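Local coordinates for protein DTDP-4-dehydrorhamnose reductase, rfbD ortholog (Clostridium acetobutylicum, PDB 1VL0) that probably catalyses the reduction of dTDP-6-deoxy-L-lyxo-4-hexulose to dTDP-L-rhamnose, and binds reduced nicotinamide adenine dinucleotide (NADH) in its Rossmann-type fold, at residues Tyr155-Gly167 / Gln190-Val204. Numbering follows the deposited sequence.
Sequences YYIVRTAWLYGDG and QVGTPTSTVDLARVV. With NAI (1,4-dihydronicotinamide adenine dinucleotide), chain D.
Val158 meets Leu200 on one face of the Rossmann-type sheet, CG1 to CD1 at 3.6 Å; strand 155-160 and helix 197-204 run nearly antiparallel, their axes 164° apart. Two residues on, Thr160 lays CG2 against Leu200 CD2, while its OG1 is hydrogen-bonded to Cys218 O. At Trp162 one face of the indole lies over the backbone of Gly192 and Thr193: Gly192 CA stands over the face of the six-membered ring, 3.9 Å from its centroid, a CH-pi contact, and Gln190 O sits at the ring edge. Trp162 O accepts from Thr195 N, opening a short parallel beta pairing. Leu163 N donates almost straight to O7N of the nicotinamide amide (2.9 Å, 174°), tying this pairing to the cofactor, while Leu163 CD1 reaches Leu200 CD2. Tyr164 N then bonds to Thr195 O. With CG between its backbone N and carbonyl carbon (chi1 60°), the Tyr164 ring folds back over Ser196, whose CA is 3.8 Å from the ring centroid. Ser196 N-caps the helix, OG accepting from Val198 N, and Thr197 N in the first turn donates to Tyr164 O at 3.0 Å.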
# COMPACT_ATOMS: atom_id res chain seq x y z
N TYR A 155 3.84 0.98 12.70
CA TYR A 155 5.09 1.31 12.11
C TYR A 155 5.44 2.80 12.22
O TYR A 155 4.57 3.67 12.26
CB TYR A 155 5.16 0.89 10.60
CG TYR A 155 4.34 1.77 9.72
CD1 TYR A 155 3.02 1.47 9.48
CD2 TYR A 155 4.88 2.91 9.13
CE1 TYR A 155 2.25 2.30 8.68
CE2 TYR A 155 4.10 3.75 8.35
CZ TYR A 155 2.79 3.44 8.14
OH TYR A 155 2.00 4.26 7.34
N TYR A 156 6.75 3.06 12.21
CA TYR A 156 7.30 4.41 12.07
C TYR A 156 8.42 4.29 11.03
O TYR A 156 9.31 3.49 11.16
CB TYR A 156 7.90 4.94 13.36
CG TYR A 156 7.08 4.81 14.63
CD1 TYR A 156 7.10 3.65 15.37
CD2 TYR A 156 6.34 5.88 15.11
CE1 TYR A 156 6.40 3.55 16.57
CE2 TYR A 156 5.63 5.78 16.29
CZ TYR A 156 5.70 4.62 17.02
OH TYR A 156 4.96 4.52 18.20
N ILE A 157 8.33 5.06 9.97
CA ILE A 157 9.44 5.14 9.00
C ILE A 157 10.00 6.52 9.17
O ILE A 157 9.27 7.49 9.07
CB ILE A 157 8.94 4.87 7.57
CG1 ILE A 157 8.59 3.36 7.42
CG2 ILE A 157 9.98 5.26 6.50
CD1 ILE A 157 7.69 3.11 6.29
N VAL A 158 11.30 6.59 9.46
CA VAL A 158 11.98 7.86 9.69
C VAL A 158 13.13 8.02 8.68
O VAL A 158 14.13 7.27 8.75
CB VAL A 158 12.51 7.98 11.12
CG1 VAL A 158 13.14 9.38 11.36
CG2 VAL A 158 11.35 7.72 12.17
N ARG A 159 12.92 8.87 7.68
CA ARG A 159 13.90 9.12 6.63
C ARG A 159 14.89 10.15 7.09
O ARG A 159 14.52 11.23 7.53
CB ARG A 159 13.24 9.59 5.32
CG ARG A 159 12.19 8.67 4.79
CD ARG A 159 11.81 9.04 3.37
NE ARG A 159 10.78 8.14 2.82
CZ ARG A 159 9.66 8.49 2.22
NH1 ARG A 159 9.33 9.76 2.05
NH2 ARG A 159 8.85 7.53 1.79
N THR A 160 16.17 9.85 6.94
CA THR A 160 17.18 10.81 7.28
C THR A 160 18.23 10.96 6.16
O THR A 160 18.09 10.36 5.10
CB THR A 160 17.80 10.50 8.64
OG1 THR A 160 18.61 11.63 9.04
CG2 THR A 160 18.75 9.33 8.59
N ALA A 161 19.25 11.80 6.40
CA ALA A 161 20.24 12.11 5.35
C ALA A 161 21.47 12.73 5.96
O ALA A 161 21.40 13.33 7.05
CB ALA A 161 19.64 13.09 4.33
N TRP A 162 22.60 12.58 5.25
CA TRP A 162 23.84 13.31 5.56
C TRP A 162 24.15 13.14 7.04
O TRP A 162 24.39 14.11 7.77
CB TRP A 162 23.69 14.77 5.22
CG TRP A 162 23.58 15.07 3.77
CD1 TRP A 162 23.06 14.27 2.78
CD2 TRP A 162 23.95 16.29 3.14
NE1 TRP A 162 23.09 14.93 1.57
CE2 TRP A 162 23.66 16.16 1.75
CE3 TRP A 162 24.55 17.47 3.58
CZ2 TRP A 162 23.95 17.15 0.83
CZ3 TRP A 162 24.81 18.44 2.69
CH2 TRP A 162 24.52 18.29 1.31
N LEU A 163 24.16 11.90 7.48
CA LEU A 163 24.14 11.62 8.91
C LEU A 163 25.53 11.44 9.53
O LEU A 163 26.38 10.69 9.02
CB LEU A 163 23.33 10.34 9.16
CG LEU A 163 23.04 10.00 10.60
CD1 LEU A 163 22.10 11.01 11.21
CD2 LEU A 163 22.48 8.58 10.69
N TYR A 164 25.76 12.10 10.66
CA TYR A 164 27.05 12.00 11.34
C TYR A 164 26.82 11.71 12.81
O TYR A 164 25.83 12.11 13.41
CB TYR A 164 27.94 13.26 11.14
CG TYR A 164 27.31 14.55 11.65
CD1 TYR A 164 27.45 14.91 12.97
CD2 TYR A 164 26.58 15.36 10.83
CE1 TYR A 164 26.87 16.06 13.45
CE2 TYR A 164 26.00 16.49 11.29
CZ TYR A 164 26.18 16.86 12.59
OH TYR A 164 25.56 17.96 13.09
N GLY A 165 27.77 11.02 13.38
CA GLY A 165 27.75 10.65 14.80
C GLY A 165 28.95 9.78 15.12
O GLY A 165 30.04 9.97 14.56
N ASP A 166 28.74 8.84 16.02
CA ASP A 166 29.76 7.98 16.54
C ASP A 166 30.11 6.82 15.55
O ASP A 166 29.73 5.66 15.71
CB ASP A 166 29.32 7.45 17.90
CG ASP A 166 30.45 6.78 18.68
OD1 ASP A 166 31.60 6.77 18.18
OD2 ASP A 166 30.27 6.31 19.82
N GLY A 167 30.84 7.18 14.49
CA GLY A 167 31.24 6.23 13.47
C GLY A 167 31.87 7.02 12.36
O GLY A 167 32.10 8.24 12.50
N GLN A 190 25.35 19.64 -5.00
CA GLN A 190 24.46 18.69 -4.33
C GLN A 190 24.10 19.29 -2.97
O GLN A 190 25.00 19.68 -2.23
CB GLN A 190 25.14 17.36 -4.12
CG GLN A 190 25.61 16.62 -5.42
CD GLN A 190 26.35 15.31 -5.09
OE1 GLN A 190 26.08 14.67 -4.05
NE2 GLN A 190 27.28 14.91 -5.95
N VAL A 191 22.81 19.43 -2.68
CA VAL A 191 22.37 20.13 -1.50
C VAL A 191 21.43 19.25 -0.68
O VAL A 191 20.73 18.39 -1.19
CB VAL A 191 21.71 21.53 -1.77
CG1 VAL A 191 22.58 22.40 -2.76
CG2 VAL A 191 20.36 21.39 -2.29
N GLY A 192 21.43 19.50 0.62
CA GLY A 192 20.69 18.70 1.59
C GLY A 192 20.90 19.42 2.90
O GLY A 192 21.11 20.60 2.93
N THR A 193 20.87 18.67 3.98
CA THR A 193 21.09 19.20 5.30
C THR A 193 21.84 18.17 6.14
O THR A 193 21.32 17.06 6.32
CB THR A 193 19.78 19.47 6.04
OG1 THR A 193 18.85 20.11 5.15
CG2 THR A 193 20.06 20.41 7.24
N PRO A 194 23.01 18.56 6.68
CA PRO A 194 23.78 17.71 7.62
C PRO A 194 22.94 17.40 8.82
O PRO A 194 22.25 18.32 9.30
CB PRO A 194 24.95 18.61 8.02
CG PRO A 194 25.09 19.60 6.82
CD PRO A 194 23.69 19.85 6.41
N THR A 195 22.96 16.13 9.31
CA THR A 195 22.11 15.72 10.38
C THR A 195 22.88 14.95 11.40
O THR A 195 23.64 14.05 11.05
CB THR A 195 20.93 14.87 9.84
OG1 THR A 195 20.15 15.69 8.96
CG2 THR A 195 19.95 14.46 10.96
N SER A 196 22.74 15.39 12.65
CA SER A 196 23.43 14.75 13.78
C SER A 196 22.57 13.61 14.25
O SER A 196 21.38 13.76 14.28
CB SER A 196 23.63 15.74 14.97
OG SER A 196 24.25 15.07 16.09
N THR A 197 23.17 12.51 14.72
CA THR A 197 22.39 11.43 15.32
C THR A 197 21.69 11.84 16.60
O THR A 197 20.75 11.20 17.07
CB THR A 197 23.28 10.21 15.65
OG1 THR A 197 24.46 10.62 16.37
CG2 THR A 197 23.77 9.56 14.38
N VAL A 198 22.17 12.90 17.23
CA VAL A 198 21.57 13.34 18.49
C VAL A 198 20.15 13.77 18.21
O VAL A 198 19.25 13.45 18.96
CB VAL A 198 22.35 14.54 19.09
CG1 VAL A 198 21.57 15.19 20.28
CG2 VAL A 198 23.75 14.08 19.52
N ASP A 199 19.97 14.56 17.15
CA ASP A 199 18.63 15.06 16.78
C ASP A 199 17.73 13.94 16.23
O ASP A 199 16.53 13.94 16.47
CB ASP A 199 18.77 16.14 15.70
CG ASP A 199 19.48 17.35 16.22
OD1 ASP A 199 20.74 17.29 16.22
OD2 ASP A 199 18.86 18.35 16.72
N LEU A 200 18.32 13.03 15.44
CA LEU A 200 17.59 11.92 14.87
C LEU A 200 17.08 11.01 15.97
O LEU A 200 15.93 10.62 15.97
CB LEU A 200 18.48 11.14 13.87
CG LEU A 200 17.80 9.89 13.24
CD1 LEU A 200 16.47 10.19 12.54
CD2 LEU A 200 18.83 9.27 12.29
N ALA A 201 17.94 10.72 16.92
CA ALA A 201 17.57 9.84 18.02
C ALA A 201 16.48 10.41 18.94
O ALA A 201 15.63 9.69 19.43
CB ALA A 201 18.81 9.52 18.82
N ARG A 202 16.53 11.71 19.18
CA ARG A 202 15.50 12.39 19.93
C ARG A 202 14.18 12.26 19.22
O ARG A 202 13.15 12.08 19.84
CB ARG A 202 15.84 13.89 20.10
CG ARG A 202 16.85 14.20 21.16
CD ARG A 202 17.23 15.65 21.18
NE ARG A 202 18.36 15.97 22.09
CZ ARG A 202 18.98 17.17 22.13
NH1 ARG A 202 18.60 18.17 21.32
NH2 ARG A 202 19.97 17.36 22.98
N VAL A 203 14.18 12.44 17.91
CA VAL A 203 12.94 12.32 17.16
C VAL A 203 12.39 10.88 17.20
O VAL A 203 11.20 10.67 17.48
CB VAL A 203 13.14 12.79 15.71
CG1 VAL A 203 12.00 12.29 14.83
CG2 VAL A 203 13.19 14.34 15.70
N VAL A 204 13.26 9.92 16.95
CA VAL A 204 12.89 8.52 16.99
C VAL A 204 12.23 8.23 18.30
O VAL A 204 11.16 7.61 18.31
CB VAL A 204 14.05 7.58 16.77
CG1 VAL A 204 13.71 6.13 17.19
CG2 VAL A 204 14.42 7.60 15.32
PA NAI D . 26.09 2.57 10.32
O1A NAI D . 26.67 2.15 9.00
O2A NAI D . 26.98 3.49 11.12
O5B NAI D . 25.66 1.22 11.08
C5B NAI D . 24.85 0.30 10.38
C4B NAI D . 24.89 -1.07 11.04
O4B NAI D . 24.39 -2.05 10.13
C3B NAI D . 26.28 -1.58 11.41
O3B NAI D . 26.42 -1.67 12.81
C2B NAI D . 26.32 -2.96 10.73
O2B NAI D . 27.15 -3.93 11.36
C1B NAI D . 24.82 -3.27 10.71
N9A NAI D . 24.36 -4.47 9.98
C8A NAI D . 24.74 -4.83 8.72
N7A NAI D . 24.13 -5.99 8.41
C5A NAI D . 23.39 -6.42 9.45
C6A NAI D . 22.59 -7.55 9.63
N6A NAI D . 22.48 -8.47 8.68
N1A NAI D . 21.93 -7.73 10.82
C2A NAI D . 22.05 -6.77 11.83
N3A NAI D . 22.85 -5.67 11.67
C4A NAI D . 23.51 -5.47 10.48
O3 NAI D . 24.64 3.21 10.04
PN NAI D . 24.15 4.71 10.38
O1N NAI D . 23.66 4.80 11.77
O2N NAI D . 25.10 5.66 9.75
O5D NAI D . 22.75 4.67 9.57
C5D NAI D . 21.55 4.45 10.30
C4D NAI D . 20.38 4.47 9.35
O4D NAI D . 20.30 5.73 8.65
C3D NAI D . 20.46 3.37 8.29
O3D NAI D . 19.21 2.75 8.32
C2D NAI D . 20.73 4.08 6.97
O2D NAI D . 20.19 3.50 5.79
C1D NAI D . 20.09 5.45 7.27
N1N NAI D . 20.67 6.55 6.50
C2N NAI D . 21.93 6.99 6.82
C3N NAI D . 22.46 8.06 6.10
C7N NAI D . 23.93 8.35 6.16
O7N NAI D . 24.36 9.59 5.67
N7N NAI D . 24.79 7.45 6.66
C4N NAI D . 21.71 8.65 5.08
C5N NAI D . 20.43 8.20 4.77
C6N NAI D . 19.94 7.12 5.51
O HOH W 1 24.11 19.19 11.53
O HOH W 2 25.99 12.94 16.64
O HOH W 3 26.15 8.61 17.10